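Local coordinates for transferrin (Manduca sexta, PDB 6WB6), which carries ferric iron in an insect, binding a single Fe(3+) ion per molecule together with a carbonate anion, at residues K433-A438 / V580-S585; H426-E431 / G638-E643. All coordinates share one frame; numbering follows the deposited sequence.

Interaction 1 (K433-A438 / V580-S585)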
# COMPACT_ATOMS: atom_id res chain seq x y z
N LYS A 433 -1.66 13.56 -2.92
CA LYS A 433 -0.96 12.40 -3.47
C LYS A 433 -0.61 12.64 -4.94
O LYS A 433 -1.24 12.11 -5.85
CB LYS A 433 -1.80 11.14 -3.27
CG LYS A 433 -2.34 11.02 -1.83
CD LYS A 433 -2.57 9.60 -1.36
CE LYS A 433 -2.88 9.61 0.15
NZ LYS A 433 -3.01 8.23 0.75
N THR A 434 0.42 13.45 -5.15
CA THR A 434 0.76 14.09 -6.41
C THR A 434 2.27 14.22 -6.46
O THR A 434 2.87 14.51 -5.41
CB THR A 434 0.07 15.45 -6.42
OG1 THR A 434 -1.28 15.33 -6.88
CG2 THR A 434 0.81 16.41 -7.23
N PRO A 435 2.93 14.04 -7.61
CA PRO A 435 4.36 14.38 -7.65
C PRO A 435 4.52 15.87 -7.42
O PRO A 435 3.56 16.63 -7.50
CB PRO A 435 4.80 13.99 -9.07
CG PRO A 435 3.69 13.12 -9.59
CD PRO A 435 2.45 13.58 -8.92
N ASN A 436 5.75 16.29 -7.11
CA ASN A 436 6.03 17.72 -7.10
C ASN A 436 5.94 18.26 -8.52
O ASN A 436 6.15 17.54 -9.50
CB ASN A 436 7.41 18.00 -6.54
CG ASN A 436 7.51 17.66 -5.07
OD1 ASN A 436 6.63 17.99 -4.28
ND2 ASN A 436 8.57 16.94 -4.72
N TYR A 437 5.63 19.55 -8.63
CA TYR A 437 5.66 20.26 -9.89
C TYR A 437 6.60 21.45 -9.82
O TYR A 437 6.66 22.17 -8.81
CB TYR A 437 4.27 20.76 -10.29
CG TYR A 437 3.38 19.65 -10.76
CD1 TYR A 437 2.98 18.64 -9.90
CD2 TYR A 437 2.94 19.60 -12.07
CE1 TYR A 437 2.17 17.62 -10.34
CE2 TYR A 437 2.13 18.60 -12.51
CZ TYR A 437 1.74 17.61 -11.65
OH TYR A 437 0.92 16.60 -12.08
N ALA A 438 7.34 21.66 -10.90
CA ALA A 438 8.02 22.93 -11.09
C ALA A 438 6.99 23.97 -11.49
O ALA A 438 6.24 23.79 -12.45
CB ALA A 438 9.11 22.81 -12.15
N VAL A 580 5.04 24.74 -14.79
CA VAL A 580 5.94 24.65 -15.91
C VAL A 580 6.13 23.21 -16.35
O VAL A 580 5.95 22.89 -17.52
CB VAL A 580 7.30 25.29 -15.56
CG1 VAL A 580 8.14 25.41 -16.82
CG2 VAL A 580 7.10 26.64 -14.90
N ALA A 581 6.49 22.34 -15.41
CA ALA A 581 6.63 20.92 -15.69
C ALA A 581 6.36 20.15 -14.42
O ALA A 581 6.62 20.64 -13.32
CB ALA A 581 8.04 20.57 -16.22
N MET A 582 5.88 18.93 -14.59
CA MET A 582 5.89 17.99 -13.50
C MET A 582 7.33 17.64 -13.15
O MET A 582 8.19 17.54 -14.03
CB MET A 582 5.11 16.74 -13.87
CG MET A 582 4.88 15.82 -12.69
SD MET A 582 3.91 14.39 -13.13
CE MET A 582 5.22 13.38 -13.76
N ALA A 583 7.58 17.46 -11.88
CA ALA A 583 8.92 17.23 -11.38
C ALA A 583 9.17 15.74 -11.22
O ALA A 583 8.31 15.04 -10.67
CB ALA A 583 9.13 17.95 -10.05
N PRO A 584 10.29 15.20 -11.67
CA PRO A 584 10.57 13.79 -11.40
C PRO A 584 10.71 13.59 -9.90
O PRO A 584 11.50 14.27 -9.25
CB PRO A 584 11.87 13.52 -12.16
CG PRO A 584 12.49 14.85 -12.31
CD PRO A 584 11.39 15.84 -12.42
N SER A 585 9.90 12.69 -9.36
CA SER A 585 10.00 12.27 -7.97
C SER A 585 10.79 10.98 -7.93
O SER A 585 10.95 10.32 -8.95
CB SER A 585 8.62 12.03 -7.34
OG SER A 585 8.09 10.78 -7.73
O HOH W 1 10.84 16.34 -6.77
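A classic beta bulge joins A438 to V580 and A581 where strand 437-443 meets the short strand 581-582, in the mixed sheet of the second transferrin-like half. The pairing is antiparallel. A438 O takes the N-H of V580 at 2.8 Å and a weaker, longer bond from A581 N. A438 N gives its hydrogen to A581 O at 2.7 Å. Y437 and M582 form the next pair, a non-hydrogen-bonded one, and put their side chains on the same face of the sheet. Beyond them A583 N donates to N436 O at 2.8 Å.

M582 carries CG anti to its backbone N (chi1 -170°). CG sits over the ring of Y437, 3.9 Å from the ring centroid, in a CH-pi contact. The sulfur approaches the same ring obliquely, a Met-aromatic contact, with SD 3.9 Å from Y437 OH. SD also touches P435 CG at 3.8 Å. One methionine thus packs against both the tyrosine and the proline. F650 and D646 of helix 644-659 touch the same side chain. N436 and A583 meet through their CB atoms, 3.9 Å apart. Past them a water accepts from N436 ND2 and donates to P584 O, which carries the link past the last direct backbone bond between the segments.

Directional backbone bonds thus fix the register beside the bulge. The contacts of M582 are less directional: its CG lies on the Y437 face, and its sulfur meets that ring obliquely and touches the P435 ring. They add apolar packing on the face of the sheet that Y437 and M582 share.

Interaction 2 (H426-E431 / G638-E643)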
# COMPACT_ATOMS: atom_id res chain seq x y z
N HIS A 426 6.47 5.77 -9.21
CA HIS A 426 7.15 6.90 -8.60
C HIS A 426 6.42 7.28 -7.32
O HIS A 426 5.29 6.84 -7.07
CB HIS A 426 7.20 8.09 -9.55
CG HIS A 426 5.84 8.55 -9.96
ND1 HIS A 426 5.27 8.21 -11.17
CD2 HIS A 426 4.92 9.30 -9.30
CE1 HIS A 426 4.07 8.76 -11.25
NE2 HIS A 426 3.83 9.42 -10.12
N GLU A 427 7.10 8.10 -6.51
CA GLU A 427 6.54 8.64 -5.28
C GLU A 427 5.56 9.76 -5.58
O GLU A 427 5.72 10.53 -6.53
CB GLU A 427 7.64 9.16 -4.35
CG GLU A 427 8.39 8.05 -3.68
CD GLU A 427 9.41 8.51 -2.65
OE1 GLU A 427 9.75 9.71 -2.60
OE2 GLU A 427 9.90 7.63 -1.94
N VAL A 428 4.51 9.82 -4.78
CA VAL A 428 3.63 10.98 -4.77
C VAL A 428 3.63 11.57 -3.37
O VAL A 428 3.93 10.90 -2.38
CB VAL A 428 2.20 10.63 -5.23
CG1 VAL A 428 2.20 10.28 -6.69
CG2 VAL A 428 1.60 9.53 -4.39
N TYR A 429 3.27 12.85 -3.31
CA TYR A 429 3.46 13.62 -2.09
C TYR A 429 2.22 14.45 -1.79
O TYR A 429 1.28 14.53 -2.58
CB TYR A 429 4.68 14.52 -2.23
CG TYR A 429 5.91 13.80 -2.69
CD1 TYR A 429 6.59 12.95 -1.83
CD2 TYR A 429 6.39 13.95 -3.98
CE1 TYR A 429 7.72 12.29 -2.24
CE2 TYR A 429 7.54 13.29 -4.39
CZ TYR A 429 8.19 12.46 -3.52
OH TYR A 429 9.32 11.77 -3.88
N GLY A 430 2.22 15.04 -0.60
CA GLY A 430 1.12 15.90 -0.19
C GLY A 430 -0.16 15.16 0.13
O GLY A 430 -0.26 13.94 -0.03
N GLU A 431 -1.16 15.92 0.61
CA GLU A 431 -2.48 15.37 0.86
C GLU A 431 -3.20 15.00 -0.43
O GLU A 431 -4.08 14.13 -0.42
CB GLU A 431 -3.31 16.37 1.66
N GLY A 638 2.44 8.03 -1.07
CA GLY A 638 1.92 6.94 -1.87
C GLY A 638 2.83 6.64 -3.03
O GLY A 638 3.88 7.27 -3.23
N LEU A 639 2.40 5.67 -3.81
CA LEU A 639 3.10 5.26 -5.01
C LEU A 639 2.10 5.25 -6.15
O LEU A 639 0.94 4.86 -5.94
CB LEU A 639 3.72 3.89 -4.83
CG LEU A 639 4.73 3.82 -3.69
CD1 LEU A 639 5.14 2.37 -3.52
CD2 LEU A 639 5.96 4.73 -3.97
N ALA A 640 2.53 5.72 -7.33
CA ALA A 640 1.75 5.62 -8.56
C ALA A 640 2.64 5.16 -9.70
O ALA A 640 3.82 5.51 -9.76
CB ALA A 640 1.13 6.96 -8.94
N THR A 641 2.05 4.37 -10.61
CA THR A 641 2.74 4.00 -11.84
C THR A 641 3.04 5.24 -12.66
O THR A 641 2.26 6.19 -12.69
CB THR A 641 1.88 3.03 -12.65
OG1 THR A 641 0.57 3.59 -12.83
CG2 THR A 641 1.76 1.71 -11.92
N THR A 642 4.19 5.22 -13.32
CA THR A 642 4.66 6.34 -14.12
C THR A 642 4.01 6.27 -15.50
O THR A 642 4.16 5.26 -16.20
CB THR A 642 6.19 6.29 -14.23
OG1 THR A 642 6.76 6.11 -12.93
CG2 THR A 642 6.71 7.58 -14.83
N GLU A 643 3.28 7.32 -15.89
CA GLU A 643 2.74 7.37 -17.23
C GLU A 643 3.86 7.45 -18.26
O GLU A 643 4.84 8.17 -18.09
CB GLU A 643 1.80 8.57 -17.39
CG GLU A 643 0.54 8.48 -16.53
CD GLU A 643 -0.25 7.21 -16.79
OE1 GLU A 643 -0.38 6.80 -17.98
OE2 GLU A 643 -0.72 6.59 -15.81
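H426 has CG between its backbone N and carbonyl carbon (chi1 60°), and its ring is turned at chi2 -100°, which sets ND1 beside T642. T642 in turn holds OG1 anti to its carbonyl carbon (chi1 -49°), on the side of its backbone N. ND1 and OG1 share a nearly straight hydrogen bond of 3.1 Å, and either could be the donor. OG1 reaches the ring at its edge. A640 O lies over one ring face, 3.4 Å above the plane, and accepts from H426 N at 2.7 Å. A640 N returns a bond to H426 O. An alanine in place of H426 would probably leave T642 OG1 without this ring partner and open a gap over A640.

V428 N donates to G638 O at 3.0 Å. V428 CG2 packs on that carbonyl, 3.4 Å from G638 C, and a CB at G638 would come very close to this methyl. On the other face E427 CG meets L639 CD2 at 4.1 Å. L639 also rests on helix 597-611. This antiparallel pairing adds the edge strand 638-641 to the four-stranded sheet of the second transferrin-like half, just before helix 644-659.

From the N terminus, strand 422-428 comes first and supplies one side of interaction 2. The chain then turns through 429-436 into strand 437-443, which carries interaction 1. That contact closes a loop of 141 residues when the chain returns at 580-585. Strand 587-590 follows, and strand 638-641 finally closes interaction 2. Interaction 1 is therefore nested inside the loop of interaction 2. The first ties two strands of the mixed sheet, the second two strands of the four-stranded antiparallel sheet. The two contacts, with centres about 10 Å apart, also touch. S585 OG probably hydrogen-bonds to E427 O, tying the loop after strand 581-582 to strand 422-428. Y429 N probably donates to T434 O across the turn into strand 437-443.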